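Local coordinates for Glp_546_48378_50642 (Giardia intestinalis, PDB 2QVW), which cleaves double-stranded RNA into small interfering RNAs of 21 to 23 base pairs, feeding the RNA interference pathway, at residues 335-340 and 665-670; 653-658 and 723-728; 682-687 and 751-756; 689-694 and 746-751. All blocks are in the same frame, centred on the assembly; numbering follows the deposited sequence.

Interaction 1: 335-340 and 665-670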
loop_
_atom_site.group_PDB
_atom_site.type_symbol
_atom_site.label_atom_id
_atom_site.label_comp_id
_atom_site.label_asym_id
_atom_site.label_seq_id
_atom_site.Cartn_x
_atom_site.Cartn_y
_atom_site.Cartn_z
ATOM N N GLN A 335 -7.054 -1.487 -7.748
ATOM C CA GLN A 335 -7.555 -0.723 -8.863
ATOM C C GLN A 335 -6.828 0.617 -9.013
ATOM O O GLN A 335 -6.348 0.949 -10.094
ATOM C CB GLN A 335 -9.049 -0.479 -8.671
ATOM C CG GLN A 335 -9.850 -0.520 -9.953
ATOM C CD GLN A 335 -11.323 -0.208 -9.738
ATOM O OE1 GLN A 335 -11.986 -0.813 -8.884
ATOM N NE2 GLN A 335 -11.847 0.740 -10.524
ATOM N N ARG A 336 -6.738 1.387 -7.932
ATOM C CA ARG A 336 -6.091 2.698 -7.991
ATOM C C ARG A 336 -4.571 2.732 -7.806
ATOM O O ARG A 336 -3.978 3.804 -7.739
ATOM C CB ARG A 336 -6.765 3.644 -6.994
ATOM C CG ARG A 336 -6.926 3.097 -5.590
ATOM C CD ARG A 336 -8.159 3.691 -4.937
ATOM N NE ARG A 336 -8.142 5.148 -4.980
ATOM C CZ ARG A 336 -7.344 5.898 -4.233
ATOM N NH1 ARG A 336 -6.508 5.330 -3.389
ATOM N NH2 ARG A 336 -7.373 7.213 -4.338
ATOM N N LEU A 337 -3.940 1.565 -7.718
ATOM C CA LEU A 337 -2.492 1.506 -7.573
ATOM C C LEU A 337 -1.930 1.109 -8.928
ATOM O O LEU A 337 -0.817 1.481 -9.287
ATOM C CB LEU A 337 -2.086 0.480 -6.508
ATOM C CG LEU A 337 -2.324 0.869 -5.046
ATOM C CD1 LEU A 337 -1.844 -0.246 -4.139
ATOM C CD2 LEU A 337 -1.583 2.157 -4.736
ATOM N N GLU A 338 -2.717 0.344 -9.677
ATOM C CA GLU A 338 -2.332 -0.093 -11.014
ATOM C C GLU A 338 -2.417 1.131 -11.918
ATOM O O GLU A 338 -1.483 1.458 -12.651
ATOM C CB GLU A 338 -3.298 -1.166 -11.516
ATOM C CG GLU A 338 -3.144 -1.471 -12.991
ATOM C CD GLU A 338 -4.308 -2.254 -13.550
ATOM O OE1 GLU A 338 -4.364 -2.437 -14.784
ATOM O OE2 GLU A 338 -5.163 -2.682 -12.754
ATOM N N LEU A 339 -3.558 1.805 -11.846
ATOM C CA LEU A 339 -3.817 3.007 -12.622
ATOM C C LEU A 339 -2.633 3.939 -12.458
ATOM O O LEU A 339 -2.140 4.511 -13.434
ATOM C CB LEU A 339 -5.096 3.682 -12.119
ATOM C CG LEU A 339 -5.590 4.981 -12.761
ATOM C CD1 LEU A 339 -5.817 4.773 -14.237
ATOM C CD2 LEU A 339 -6.879 5.425 -12.090
ATOM N N LEU A 340 -2.177 4.074 -11.216
ATOM C CA LEU A 340 -1.043 4.925 -10.909
ATOM C C LEU A 340 0.292 4.280 -11.284
ATOM O O LEU A 340 1.228 4.965 -11.677
ATOM C CB LEU A 340 -1.016 5.256 -9.425
ATOM C CG LEU A 340 0.096 6.242 -9.066
ATOM C CD1 LEU A 340 -0.291 7.635 -9.526
ATOM C CD2 LEU A 340 0.330 6.229 -7.575
ATOM N N HIS A 665 -1.632 13.635 -7.949
ATOM C CA HIS A 665 -2.390 14.700 -7.304
ATOM C C HIS A 665 -3.854 14.350 -7.079
ATOM O O HIS A 665 -4.451 14.789 -6.101
ATOM C CB HIS A 665 -2.282 15.997 -8.109
ATOM C CG HIS A 665 -0.969 16.701 -7.947
ATOM N ND1 HIS A 665 0.054 16.589 -8.862
ATOM C CD2 HIS A 665 -0.508 17.512 -6.966
ATOM C CE1 HIS A 665 1.088 17.301 -8.452
ATOM N NE2 HIS A 665 0.774 17.872 -7.304
ATOM N N LEU A 666 -4.438 13.573 -7.981
ATOM C CA LEU A 666 -5.828 13.170 -7.815
ATOM C C LEU A 666 -5.886 12.052 -6.772
ATOM O O LEU A 666 -6.687 12.098 -5.825
ATOM C CB LEU A 666 -6.411 12.650 -9.129
ATOM C CG LEU A 666 -6.445 13.562 -10.358
ATOM C CD1 LEU A 666 -7.490 13.011 -11.340
ATOM C CD2 LEU A 666 -6.798 14.994 -9.957
ATOM N N HIS A 667 -5.027 11.051 -6.967
ATOM C CA HIS A 667 -4.922 9.898 -6.080
ATOM C C HIS A 667 -4.941 10.358 -4.632
ATOM O O HIS A 667 -5.610 9.773 -3.785
ATOM C CB HIS A 667 -3.617 9.152 -6.360
ATOM C CG HIS A 667 -3.442 7.906 -5.551
ATOM N ND1 HIS A 667 -4.263 6.809 -5.689
ATOM C CD2 HIS A 667 -2.535 7.580 -4.599
ATOM C CE1 HIS A 667 -3.868 5.859 -4.858
ATOM N NE2 HIS A 667 -2.821 6.301 -4.185
ATOM N N ALA A 668 -4.188 11.413 -4.354
ATOM C CA ALA A 668 -4.133 11.957 -3.013
ATOM C C ALA A 668 -5.422 12.702 -2.707
ATOM O O ALA A 668 -5.999 12.535 -1.635
ATOM C CB ALA A 668 -2.961 12.894 -2.890
ATOM N N LEU A 669 -5.868 13.514 -3.663
ATOM C CA LEU A 669 -7.072 14.324 -3.524
ATOM C C LEU A 669 -8.361 13.559 -3.374
ATOM O O LEU A 669 -9.292 14.035 -2.727
ATOM C CB LEU A 669 -7.227 15.256 -4.720
ATOM C CG LEU A 669 -6.631 16.665 -4.645
ATOM C CD1 LEU A 669 -6.843 17.362 -5.981
ATOM C CD2 LEU A 669 -7.288 17.455 -3.522
ATOM N N HIS A 670 -8.434 12.379 -3.977
ATOM C CA HIS A 670 -9.656 11.596 -3.898
ATOM C C HIS A 670 -9.389 10.170 -3.477
ATOM O O HIS A 670 -9.523 9.249 -4.268
ATOM C CB HIS A 670 -10.357 11.643 -5.248
ATOM C CG HIS A 670 -10.496 13.031 -5.794
ATOM N ND1 HIS A 670 -11.008 14.073 -5.050
ATOM C CD2 HIS A 670 -10.163 13.556 -6.997
ATOM C CE1 HIS A 670 -10.980 15.178 -5.771
ATOM N NE2 HIS A 670 -10.472 14.894 -6.956
#
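Arg336 and His667 pass each other at a slant, their flat groups 20° from parallel. ND1 of His667 lies over one guanidinium face, displaced toward its rim, and CE1 of His667 comes within 3.1 Å of Arg336 NH1. The Arg336 chain bends at chi3 (-54°), which places NE, and that atom is taken by Leu673 O. Beyond it, Arg336 NH2 donates to His667 O at 3.2 Å, close to the guanidinium plane and onto a lone pair of the carbonyl, and more weakly to His670 O. Three carbonyls of 667-673 therefore hold the guanidinium, one of them weakly. Helices 330-356 and 648-669, whose segments are nearly antiparallel here at 162°, belong to the first and second RNase III domains, whose pairing within one chain is the intramolecular dimer of Dicer. Glu338, probably a ligand of the first domain's manganese site, lies on the same helix as Arg336. On the His667 ring, Leu340 CD2 covers one face, 4.3 Å from CD2 of His667, while Leu337 CD2 approaches CE1 obliquely. His670 itself belongs to a manganese site with Pro671 and Thr672.

Interaction 2: 653-658 and 723-728. With MN (manganese (II) ion), chain G; MN (manganese (II) ion), chain E.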
loop_
_atom_site.group_PDB
_atom_site.type_symbol
_atom_site.label_atom_id
_atom_site.label_comp_id
_atom_site.label_asym_id
_atom_site.label_seq_id
_atom_site.Cartn_x
_atom_site.Cartn_y
_atom_site.Cartn_z
ATOM N N LEU A 653 8.411 13.905 -23.275
ATOM C CA LEU A 653 8.666 13.747 -21.853
ATOM C C LEU A 653 7.598 14.439 -21.007
ATOM O O LEU A 653 7.107 13.883 -20.026
ATOM C CB LEU A 653 10.033 14.323 -21.502
ATOM C CG LEU A 653 10.563 13.960 -20.119
ATOM C CD1 LEU A 653 11.041 12.521 -20.116
ATOM C CD2 LEU A 653 11.695 14.872 -19.768
ATOM N N GLY A 654 7.249 15.660 -21.383
ATOM C CA GLY A 654 6.251 16.378 -20.626
ATOM C C GLY A 654 4.955 15.602 -20.577
ATOM O O GLY A 654 4.351 15.438 -19.519
ATOM N N ASP A 655 4.525 15.115 -21.732
ATOM C CA ASP A 655 3.284 14.379 -21.790
ATOM C C ASP A 655 3.292 13.306 -20.709
ATOM O O ASP A 655 2.389 13.240 -19.869
ATOM C CB ASP A 655 3.123 13.746 -23.166
ATOM C CG ASP A 655 1.673 13.421 -23.489
ATOM O OD1 ASP A 655 1.035 12.703 -22.690
ATOM O OD2 ASP A 655 1.171 13.885 -24.542
ATOM N N ALA A 656 4.337 12.484 -20.722
ATOM C CA ALA A 656 4.496 11.390 -19.768
ATOM C C ALA A 656 4.426 11.831 -18.305
ATOM O O ALA A 656 3.617 11.316 -17.533
ATOM C CB ALA A 656 5.809 10.680 -20.033
ATOM N N PHE A 657 5.284 12.778 -17.932
ATOM C CA PHE A 657 5.336 13.285 -16.572
ATOM C C PHE A 657 4.007 13.842 -16.120
ATOM O O PHE A 657 3.565 13.577 -15.009
ATOM C CB PHE A 657 6.352 14.399 -16.450
ATOM C CG PHE A 657 6.404 15.004 -15.076
ATOM C CD1 PHE A 657 7.020 14.320 -14.026
ATOM C CD2 PHE A 657 5.835 16.248 -14.820
ATOM C CE1 PHE A 657 7.071 14.862 -12.752
ATOM C CE2 PHE A 657 5.885 16.799 -13.536
ATOM C CZ PHE A 657 6.504 16.102 -12.508
ATOM N N LEU A 658 3.388 14.646 -16.977
ATOM C CA LEU A 658 2.102 15.250 -16.662
ATOM C C LEU A 658 1.102 14.172 -16.291
ATOM O O LEU A 658 0.374 14.299 -15.295
ATOM C CB LEU A 658 1.577 16.039 -17.860
ATOM C CG LEU A 658 0.201 16.668 -17.652
ATOM C CD1 LEU A 658 0.192 17.442 -16.338
ATOM C CD2 LEU A 658 -0.138 17.572 -18.829
ATOM N N THR A 723 3.489 22.927 -26.780
ATOM C CA THR A 723 4.634 23.640 -26.232
ATOM C C THR A 723 4.530 23.641 -24.712
ATOM O O THR A 723 5.545 23.646 -24.016
ATOM C CB THR A 723 4.702 25.097 -26.728
ATOM O OG1 THR A 723 3.498 25.778 -26.373
ATOM C CG2 THR A 723 4.899 25.138 -28.239
ATOM N N PHE A 724 3.306 23.631 -24.193
ATOM C CA PHE A 724 3.122 23.612 -22.752
ATOM C C PHE A 724 3.817 22.380 -22.190
ATOM O O PHE A 724 4.595 22.477 -21.249
ATOM C CB PHE A 724 1.641 23.562 -22.386
ATOM C CG PHE A 724 1.391 23.523 -20.896
ATOM C CD1 PHE A 724 1.361 24.698 -20.144
ATOM C CD2 PHE A 724 1.225 22.299 -20.240
ATOM C CE1 PHE A 724 1.171 24.657 -18.762
ATOM C CE2 PHE A 724 1.034 22.238 -18.857
ATOM C CZ PHE A 724 1.007 23.418 -18.113
ATOM N N GLU A 725 3.532 21.219 -22.772
ATOM C CA GLU A 725 4.147 19.970 -22.332
ATOM C C GLU A 725 5.653 20.098 -22.459
ATOM O O GLU A 725 6.406 19.539 -21.655
ATOM C CB GLU A 725 3.690 18.797 -23.196
ATOM C CG GLU A 725 2.197 18.567 -23.255
ATOM C CD GLU A 725 1.856 17.417 -24.180
ATOM O OE1 GLU A 725 2.335 17.407 -25.337
ATOM O OE2 GLU A 725 1.109 16.514 -23.762
ATOM N N ALA A 726 6.085 20.816 -23.493
ATOM C CA ALA A 726 7.501 21.043 -23.727
ATOM C C ALA A 726 8.039 21.818 -22.532
ATOM O O ALA A 726 9.103 21.507 -21.995
ATOM C CB ALA A 726 7.689 21.843 -25.001
ATOM N N ILE A 727 7.290 22.833 -22.117
ATOM C CA ILE A 727 7.689 23.640 -20.978
ATOM C C ILE A 727 7.821 22.721 -19.771
ATOM O O ILE A 727 8.905 22.546 -19.220
ATOM C CB ILE A 727 6.637 24.730 -20.664
ATOM C CG1 ILE A 727 6.369 25.586 -21.906
ATOM C CG2 ILE A 727 7.111 25.602 -19.513
ATOM C CD1 ILE A 727 7.591 26.253 -22.485
ATOM N N LEU A 728 6.699 22.126 -19.379
ATOM C CA LEU A 728 6.662 21.219 -18.244
ATOM C C LEU A 728 7.905 20.371 -18.165
ATOM O O LEU A 728 8.468 20.211 -17.095
ATOM C CB LEU A 728 5.437 20.305 -18.312
ATOM C CG LEU A 728 5.350 19.211 -17.228
ATOM C CD1 LEU A 728 5.469 19.803 -15.821
ATOM C CD2 LEU A 728 4.025 18.480 -17.389
HETATM MN MN MN G . -0.684 14.110 -21.367
HETATM MN MN MN E . 0.614 17.183 -27.199
#
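Asp655 and Glu725 bring their carboxylates together side by side, both pointing the same way, with Asp655 OD2 2.7 Å from Glu725 OE2 and the two carboxylate planes turned 61° apart. Each acid gives its other oxygen to a metal. Asp655 OD1 binds one manganese ion at 2.6 Å, a site shared with Glu686, and Glu725 OE1 binds another at 2.5 Å, where Glu651 and Asp722 complete the acidic cluster characteristic of an RNase III active site.

Backbone contact follows from a glycine. With no side chain at Gly654, the helices can close to 7.5 Å between the axes of their segments, and Gly654 CA points a C-H at Glu725 O, 3.3 Å away.

The apolar part is carried by Leu728, whose CG stands anti to its backbone N (chi1 175°) and whose two methyls both reach the other helix. CD1 meets Phe657 CD2 at 3.7 Å, while CD2 lies against Leu658 CB at 3.5 Å and also at the edge of the Phe657 ring, in its plane.

The segments of helices 648-669 and 718-735 cross at 75°, with helix 688-696 touching Leu658 and Phe724, helix 737-748 packing on Phe657 and Leu728, and helix 330-356 meeting Leu653 and Ala656.

Interaction 3: 682-687 and 751-756. With MN (manganese (II) ion), chain G.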
loop_
_atom_site.group_PDB
_atom_site.type_symbol
_atom_site.label_atom_id
_atom_site.label_comp_id
_atom_site.label_asym_id
_atom_site.label_seq_id
_atom_site.Cartn_x
_atom_site.Cartn_y
_atom_site.Cartn_z
ATOM N N ARG A 682 -8.478 13.097 -14.799
ATOM C CA ARG A 682 -7.194 13.576 -15.285
ATOM C C ARG A 682 -7.180 13.744 -16.795
ATOM O O ARG A 682 -6.608 14.699 -17.306
ATOM C CB ARG A 682 -6.070 12.638 -14.864
ATOM C CG ARG A 682 -6.158 11.299 -15.509
ATOM C CD ARG A 682 -4.946 10.433 -15.199
ATOM N NE ARG A 682 -4.909 9.273 -16.088
ATOM C CZ ARG A 682 -4.864 9.366 -17.413
ATOM N NH1 ARG A 682 -4.847 10.560 -17.993
ATOM N NH2 ARG A 682 -4.854 8.269 -18.153
ATOM N N GLN A 683 -7.799 12.824 -17.519
ATOM C CA GLN A 683 -7.833 12.947 -18.975
ATOM C C GLN A 683 -8.516 14.248 -19.366
ATOM O O GLN A 683 -8.222 14.821 -20.418
ATOM C CB GLN A 683 -8.619 11.810 -19.596
ATOM C CG GLN A 683 -8.122 10.445 -19.230
ATOM C CD GLN A 683 -8.983 9.369 -19.843
ATOM O OE1 GLN A 683 -10.211 9.398 -19.725
ATOM N NE2 GLN A 683 -8.351 8.414 -20.503
ATOM N N SER A 684 -9.436 14.703 -18.521
ATOM C CA SER A 684 -10.161 15.928 -18.786
ATOM C C SER A 684 -9.214 17.108 -18.891
ATOM O O SER A 684 -9.396 17.972 -19.742
ATOM C CB SER A 684 -11.163 16.205 -17.678
ATOM O OG SER A 684 -10.592 17.041 -16.692
ATOM N N ALA A 685 -8.206 17.149 -18.028
ATOM C CA ALA A 685 -7.253 18.250 -18.030
ATOM C C ALA A 685 -6.002 17.996 -18.865
ATOM O O ALA A 685 -5.022 18.727 -18.754
ATOM C CB ALA A 685 -6.861 18.587 -16.601
ATOM N N GLU A 686 -6.029 16.968 -19.701
ATOM C CA GLU A 686 -4.875 16.657 -20.535
ATOM C C GLU A 686 -5.075 17.033 -21.997
ATOM O O GLU A 686 -4.097 17.200 -22.729
ATOM C CB GLU A 686 -4.513 15.170 -20.450
ATOM C CG GLU A 686 -3.657 14.787 -19.245
ATOM C CD GLU A 686 -3.016 13.411 -19.395
ATOM O OE1 GLU A 686 -3.764 12.417 -19.526
ATOM O OE2 GLU A 686 -1.764 13.320 -19.386
ATOM N N THR A 687 -6.330 17.162 -22.424
ATOM C CA THR A 687 -6.616 17.525 -23.812
ATOM C C THR A 687 -5.830 18.777 -24.187
ATOM O O THR A 687 -5.629 19.666 -23.351
ATOM C CB THR A 687 -8.120 17.780 -24.041
ATOM O OG1 THR A 687 -8.584 18.792 -23.146
ATOM C CG2 THR A 687 -8.912 16.507 -23.812
ATOM N N GLN A 751 -7.785 22.612 -13.640
ATOM C CA GLN A 751 -8.605 22.378 -14.824
ATOM C C GLN A 751 -9.347 21.055 -14.864
ATOM O O GLN A 751 -10.193 20.852 -15.727
ATOM C CB GLN A 751 -7.752 22.498 -16.084
ATOM C CG GLN A 751 -7.072 23.838 -16.238
ATOM C CD GLN A 751 -8.039 24.989 -16.060
ATOM O OE1 GLN A 751 -9.083 25.048 -16.720
ATOM N NE2 GLN A 751 -7.700 25.914 -15.165
ATOM N N VAL A 752 -9.032 20.148 -13.949
ATOM C CA VAL A 752 -9.707 18.857 -13.933
ATOM C C VAL A 752 -11.184 19.035 -13.612
ATOM O O VAL A 752 -11.542 19.523 -12.545
ATOM C CB VAL A 752 -9.054 17.883 -12.912
ATOM C CG1 VAL A 752 -9.067 18.483 -11.526
ATOM C CG2 VAL A 752 -9.788 16.559 -12.921
ATOM N N VAL A 753 -12.039 18.654 -14.553
ATOM C CA VAL A 753 -13.478 18.770 -14.360
ATOM C C VAL A 753 -14.017 17.562 -13.593
ATOM O O VAL A 753 -13.646 16.420 -13.857
ATOM C CB VAL A 753 -14.208 18.884 -15.708
ATOM C CG1 VAL A 753 -13.873 17.696 -16.581
ATOM C CG2 VAL A 753 -15.699 18.970 -15.483
ATOM N N ALA A 754 -14.901 17.830 -12.642
ATOM C CA ALA A 754 -15.495 16.795 -11.808
ATOM C C ALA A 754 -16.568 15.962 -12.515
ATOM O O ALA A 754 -17.462 16.495 -13.178
ATOM C CB ALA A 754 -16.075 17.432 -10.549
ATOM N N ASP A 755 -16.475 14.647 -12.353
ATOM C CA ASP A 755 -17.430 13.724 -12.959
ATOM C C ASP A 755 -18.873 14.137 -12.691
ATOM O O ASP A 755 -19.674 14.238 -13.615
ATOM C CB ASP A 755 -17.205 12.313 -12.413
ATOM C CG ASP A 755 -16.640 11.374 -13.446
ATOM O OD1 ASP A 755 -16.303 10.235 -13.065
ATOM O OD2 ASP A 755 -16.537 11.773 -14.628
ATOM N N ALA A 756 -19.183 14.359 -11.416
ATOM C CA ALA A 756 -20.515 14.752 -10.959
ATOM C C ALA A 756 -21.471 15.126 -12.086
ATOM O O ALA A 756 -22.479 14.407 -12.288
ATOM C CB ALA A 756 -20.401 15.914 -9.969
ATOM O OXT ALA A 756 -21.200 16.142 -12.758
HETATM MN MN MN G . -0.684 14.110 -21.367
#
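Ala685 and Val752 bring their CA atoms to 4.8 Å, the nearest backbone approach between a chain that is turning and one that is stretched out. In 682-687 the turn is carried by bonds that reach back three residues, from Ala685 N to Arg682 O (weak) and from Glu686 N to Gln683 O. By contrast, the tail leaves a 3-10 turn at Gln751 and runs extended through Val752, Val753 and Ala754.

Ser684 makes the one polar link between them. Its OG accepts the backbone N-H of Val753 at 3.0 Å in a fairly straight bond of 159°, and it is also hydrogen-bonded to Met681 O, so two partners hold the hydroxyl. Around that bond Val753 CG1 lies against Ser684 CB and OG, and Val752 CG2 lies 3.9 Å from Ser684 OG. Ala685 CB faces the peptide joining Gln751 to Val752, reaching Val752 N at 3.8 Å.

The contact lays the C-terminal tail, which follows helix 737-748, across the end of helix 675-684 in the second RNase III domain. Farther along the tail, Asp755 forms a salt bridge with Arg680 of that same helix.

Away from the tail, the turn serves a metal. Glu686, extended beyond CG, binds manganese through OE2 at 2.4 Å, with Asp655 completing the protein side of the site. Its second oxygen is occupied as well: Arg682 NH1 forms a salt bridge with Glu686 OE1 at 2.6 Å, bracing the carboxylate from the second shell. Thr687 then takes the N-cap position of helix 688-696.

Interaction 4: 689-694 and 746-751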
loop_
_atom_site.group_PDB
_atom_site.type_symbol
_atom_site.label_atom_id
_atom_site.label_comp_id
_atom_site.label_asym_id
_atom_site.label_seq_id
_atom_site.Cartn_x
_atom_site.Cartn_y
_atom_site.Cartn_z
ATOM N N SER A 689 -6.467 21.486 -26.075
ATOM C CA SER A 689 -7.239 22.695 -25.829
ATOM C C SER A 689 -7.054 23.187 -24.401
ATOM O O SER A 689 -6.770 24.362 -24.175
ATOM C CB SER A 689 -8.716 22.420 -26.074
ATOM O OG SER A 689 -9.188 21.432 -25.171
ATOM N N VAL A 690 -7.219 22.288 -23.434
ATOM C CA VAL A 690 -7.063 22.656 -22.029
ATOM C C VAL A 690 -5.646 23.167 -21.777
ATOM O O VAL A 690 -5.456 24.281 -21.284
ATOM C CB VAL A 690 -7.333 21.453 -21.088
ATOM C CG1 VAL A 690 -7.104 21.860 -19.647
ATOM C CG2 VAL A 690 -8.759 20.966 -21.258
ATOM N N LEU A 691 -4.660 22.346 -22.128
ATOM C CA LEU A 691 -3.253 22.692 -21.942
ATOM C C LEU A 691 -2.866 23.921 -22.758
ATOM O O LEU A 691 -2.078 24.755 -22.315
ATOM C CB LEU A 691 -2.366 21.508 -22.340
ATOM C CG LEU A 691 -2.624 20.194 -21.603
ATOM C CD1 LEU A 691 -1.762 19.100 -22.185
ATOM C CD2 LEU A 691 -2.334 20.365 -20.139
ATOM N N GLY A 692 -3.427 24.025 -23.955
ATOM C CA GLY A 692 -3.124 25.150 -24.814
ATOM C C GLY A 692 -3.497 26.476 -24.192
ATOM O O GLY A 692 -2.684 27.397 -24.161
ATOM N N ARG A 693 -4.731 26.576 -23.707
ATOM C CA ARG A 693 -5.220 27.796 -23.074
ATOM C C ARG A 693 -4.261 28.234 -21.977
ATOM O O ARG A 693 -4.021 29.426 -21.791
ATOM C CB ARG A 693 -6.593 27.564 -22.453
ATOM C CG ARG A 693 -7.670 27.078 -23.395
ATOM C CD ARG A 693 -8.969 27.000 -22.618
ATOM N NE ARG A 693 -10.134 26.733 -23.450
ATOM C CZ ARG A 693 -11.351 27.206 -23.189
ATOM N NH1 ARG A 693 -11.557 27.974 -22.122
ATOM N NH2 ARG A 693 -12.368 26.907 -23.985
ATOM N N LEU A 694 -3.727 27.260 -21.244
ATOM C CA LEU A 694 -2.790 27.532 -20.159
ATOM C C LEU A 694 -1.592 28.260 -20.727
ATOM O O LEU A 694 -1.169 29.283 -20.198
ATOM C CB LEU A 694 -2.323 26.229 -19.495
ATOM C CG LEU A 694 -3.364 25.339 -18.795
ATOM C CD1 LEU A 694 -2.689 24.102 -18.245
ATOM C CD2 LEU A 694 -4.034 26.102 -17.668
ATOM N N GLU A 746 -0.684 23.563 -9.481
ATOM C CA GLU A 746 -0.975 24.983 -9.411
ATOM C C GLU A 746 -1.683 25.469 -10.650
ATOM O O GLU A 746 -2.623 26.253 -10.563
ATOM C CB GLU A 746 0.315 25.786 -9.231
ATOM C CG GLU A 746 0.781 25.876 -7.797
ATOM C CD GLU A 746 -0.202 26.636 -6.929
ATOM O OE1 GLU A 746 -0.483 27.811 -7.252
ATOM O OE2 GLU A 746 -0.694 26.064 -5.926
ATOM N N HIS A 747 -1.244 24.985 -11.806
ATOM C CA HIS A 747 -1.823 25.422 -13.068
ATOM C C HIS A 747 -2.761 24.441 -13.769
ATOM O O HIS A 747 -3.821 24.838 -14.263
ATOM C CB HIS A 747 -0.691 25.821 -14.020
ATOM C CG HIS A 747 0.341 26.697 -13.386
ATOM N ND1 HIS A 747 0.026 27.887 -12.769
ATOM C CD2 HIS A 747 1.675 26.535 -13.232
ATOM C CE1 HIS A 747 1.123 28.418 -12.259
ATOM N NE2 HIS A 747 2.138 27.619 -12.525
ATOM N N VAL A 748 -2.374 23.171 -13.807
ATOM C CA VAL A 748 -3.168 22.157 -14.486
ATOM C C VAL A 748 -4.205 21.460 -13.632
ATOM O O VAL A 748 -5.309 21.197 -14.096
ATOM C CB VAL A 748 -2.266 21.072 -15.108
ATOM C CG1 VAL A 748 -3.095 20.160 -15.999
ATOM C CG2 VAL A 748 -1.136 21.720 -15.898
ATOM N N LEU A 749 -3.850 21.145 -12.391
ATOM C CA LEU A 749 -4.773 20.459 -11.488
ATOM C C LEU A 749 -6.130 21.151 -11.485
ATOM O O LEU A 749 -7.163 20.508 -11.621
ATOM C CB LEU A 749 -4.204 20.428 -10.067
ATOM C CG LEU A 749 -4.768 19.373 -9.113
ATOM C CD1 LEU A 749 -3.957 19.375 -7.829
ATOM C CD2 LEU A 749 -6.232 19.649 -8.828
ATOM N N PRO A 750 -6.137 22.481 -11.330
ATOM C CA PRO A 750 -7.379 23.255 -11.314
ATOM C C PRO A 750 -8.327 23.004 -12.492
ATOM O O PRO A 750 -9.539 23.161 -12.358
ATOM C CB PRO A 750 -6.872 24.695 -11.276
ATOM C CG PRO A 750 -5.634 24.578 -10.459
ATOM C CD PRO A 750 -4.981 23.355 -11.053
ATOM N N GLN A 751 -7.785 22.612 -13.640
ATOM C CA GLN A 751 -8.605 22.378 -14.824
ATOM C C GLN A 751 -9.347 21.055 -14.864
ATOM O O GLN A 751 -10.193 20.852 -15.727
ATOM C CB GLN A 751 -7.752 22.498 -16.084
ATOM C CG GLN A 751 -7.072 23.838 -16.238
ATOM C CD GLN A 751 -8.039 24.989 -16.060
ATOM O OE1 GLN A 751 -9.083 25.048 -16.720
ATOM N NE2 GLN A 751 -7.700 25.914 -15.165
#
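Leu694 reaches from helix 688-696 against the C-terminal end of helix 737-748 and the 3-10 segment after it, joining two helices of the all-helical second RNase III domain near the C terminus of the chain. Of the residues in this contact it has the most surface buried. CG lies anti to the carbonyl carbon (chi1 -63°), and the two methyls beyond it go to different partners. CD1 meets Val748 CG2 at 3.7 Å, the two side chains crossing at about a right angle; Leu694 CD2 lies against His747 O and 4.0 Å from Gln751 CG.

Gln751 is met by its aliphatic part. It runs antiparallel to the side chains of Leu694 and Val690, and Val690 CG1 touches its CB at 3.7 Å. The backbone has passed from a wider pi-type turn at 746-748 to a 3-10 segment, where Gln751 N bonds back to Val748 O.

Val748 spreads its two methyls over two residues of the other helix. Phe724 of helix 718-735 touches Val748, Leu691 and Leu694, making a shared apolar core of three helices. His747 meets Leu694 through its carbonyl oxygen, while NE2 of its ring is hydrogen-bonded to Leu622 O. While CG2 of Val748 serves Leu694, its CG1 faces Leu691 CD2 at 4.2 Å.

Interactions 2, 3 and 4 form one cluster within the second RNase III domain, and interaction 1 ties that domain to the first. Interactions 2 and 3, with centres about 17 Å apart, meet at a single manganese ion that takes one ligand from each. Interaction 4 is nested inside the loop closed by interaction 3, shares Gln751 with it, and has its centre about 10 Å away. It also adjoins interaction 2: Phe724 CZ lies 3.5 Å from Val748 CG2, and the Leu691 side chain touches that of the metal ligand Glu725, about 4 Å away. Interaction 1 meets interaction 3 at Leu666 CD1, 3.6 Å from Arg682 N, and interaction 4 at Leu669 CD1, 3.7 Å from Leu749 CD2.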